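Side-chain contact in putative glycosyltransferase (GalT1) (Streptococcus parasanguinis FW213, PDB 5HEA), which probably transfers a sugar from a nucleotide-bound donor, this chain being its C-terminal part with a family 2, GT-A-type glycosyltransferase domain: residues Y14-E17 / K18-R22. Sequence-based numbering, arbitrary orientation.
Sequences YNVE and KYLKR
Val16 O is the hub of this turn and is gripped twice by the backbone ahead of it. Tyr19 N donates to it at 2.9 Å from above the carbonyl plane, and Leu20 N, 3.0 Å from the same Val16 O, approaches almost in line with the C=O bond, at a C=O...N angle of 172°. The Leu20 bond is bent at its hydrogen (132°). On the compact side, Leu20 CB lies 3.5 Å from Val16 O, and its 4.3 Å approach to Val16 CG2 is the light apolar touch between the side chains. Leu20 reaches Ile51 and Cys52 with its CG swung opposite the backbone N (chi1 -172°).

The solvent side is looser. There a water bridges the next turn, donating a hydrogen bond to Glu17 O at 2.6 Å and accepting one from Lys21 N at 2.9 Å, so it takes the place of a direct bond between these two groups. Lys18 is exposed, its CB lying over one face of the Tyr19 ring. Glu17, by contrast, is held, its OE1 accepting from Asn47 N.

The turn links strand 7-13 to helix 20-28, the first strand-to-helix connection of the parallel, Rossmann-like part of this GT-A fold. Val16 touches the loop residues Ser93 and Asp94, and Leu20 packs against helix 48-58.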
# COMPACT_ATOMS: atom_id res chain seq x y z
N TYR A 14 -6.80 -1.28 26.12
CA TYR A 14 -6.48 -0.35 25.04
C TYR A 14 -7.13 1.01 25.29
O TYR A 14 -8.35 1.14 25.24
CB TYR A 14 -6.87 -0.90 23.66
CG TYR A 14 -6.42 0.03 22.54
CD1 TYR A 14 -5.07 0.20 22.27
CD2 TYR A 14 -7.34 0.77 21.80
CE1 TYR A 14 -4.64 1.06 21.28
CE2 TYR A 14 -6.91 1.64 20.81
CZ TYR A 14 -5.56 1.78 20.55
OH TYR A 14 -5.11 2.63 19.57
N ASN A 15 -6.30 2.01 25.59
CA ASN A 15 -6.73 3.40 25.75
C ASN A 15 -7.93 3.57 26.68
O ASN A 15 -8.94 4.17 26.30
CB ASN A 15 -6.98 4.05 24.38
CG ASN A 15 -5.70 4.32 23.64
OD1 ASN A 15 -4.62 4.01 24.13
ND2 ASN A 15 -5.80 4.89 22.45
N VAL A 16 -7.79 3.06 27.89
CA VAL A 16 -8.87 3.13 28.87
C VAL A 16 -8.43 3.85 30.15
O VAL A 16 -8.87 3.50 31.25
CB VAL A 16 -9.40 1.72 29.21
CG1 VAL A 16 -10.30 1.22 28.08
CG2 VAL A 16 -8.25 0.74 29.46
N GLU A 17 -7.58 4.86 30.00
CA GLU A 17 -7.02 5.57 31.16
C GLU A 17 -8.07 6.07 32.17
O GLU A 17 -7.81 6.12 33.37
CB GLU A 17 -6.11 6.73 30.72
CG GLU A 17 -6.85 7.96 30.20
CD GLU A 17 -5.91 9.07 29.74
OE1 GLU A 17 -4.67 8.89 29.78
OE2 GLU A 17 -6.41 10.13 29.32
N LYS A 18 -9.26 6.43 31.69
CA LYS A 18 -10.29 6.99 32.57
C LYS A 18 -10.95 5.91 33.43
O LYS A 18 -11.50 6.22 34.48
CB LYS A 18 -11.35 7.73 31.75
CG LYS A 18 -10.83 8.99 31.06
CD LYS A 18 -11.96 9.76 30.38
CE LYS A 18 -12.50 8.99 29.18
NZ LYS A 18 -13.63 9.72 28.53
N TYR A 19 -10.88 4.66 32.99
CA TYR A 19 -11.68 3.60 33.61
C TYR A 19 -10.87 2.47 34.23
O TYR A 19 -11.40 1.66 35.00
CB TYR A 19 -12.64 3.02 32.58
CG TYR A 19 -13.45 4.09 31.90
CD1 TYR A 19 -14.38 4.84 32.61
CD2 TYR A 19 -13.29 4.36 30.55
CE1 TYR A 19 -15.13 5.83 31.99
CE2 TYR A 19 -14.03 5.33 29.92
CZ TYR A 19 -14.95 6.06 30.64
OH TYR A 19 -15.69 7.03 30.00
N LEU A 20 -9.58 2.41 33.91
CA LEU A 20 -8.76 1.27 34.29
C LEU A 20 -8.58 1.10 35.80
O LEU A 20 -8.64 -0.02 36.32
CB LEU A 20 -7.40 1.35 33.58
CG LEU A 20 -6.46 0.14 33.71
CD1 LEU A 20 -7.12 -1.14 33.22
CD2 LEU A 20 -5.18 0.42 32.92
N LYS A 21 -8.38 2.20 36.52
CA LYS A 21 -8.16 2.12 37.97
C LYS A 21 -9.40 1.57 38.69
O LYS A 21 -9.30 0.75 39.60
CB LYS A 21 -7.76 3.49 38.57
CG LYS A 21 -6.41 4.04 38.09
CD LYS A 21 -5.90 5.21 38.97
CE LYS A 21 -6.36 6.58 38.47
NZ LYS A 21 -6.00 7.70 39.42
N ARG A 22 -10.58 2.04 38.28
CA ARG A 22 -11.82 1.52 38.84
C ARG A 22 -11.94 0.01 38.60
O ARG A 22 -12.28 -0.75 39.52
CB ARG A 22 -13.02 2.26 38.25
CG ARG A 22 -14.35 1.85 38.87
CD ARG A 22 -15.49 2.57 38.19
NE ARG A 22 -15.55 2.26 36.76
CZ ARG A 22 -16.29 2.92 35.88
NH1 ARG A 22 -17.03 3.95 36.27
NH2 ARG A 22 -16.29 2.56 34.61
O HOH W 1 -8.13 5.00 35.65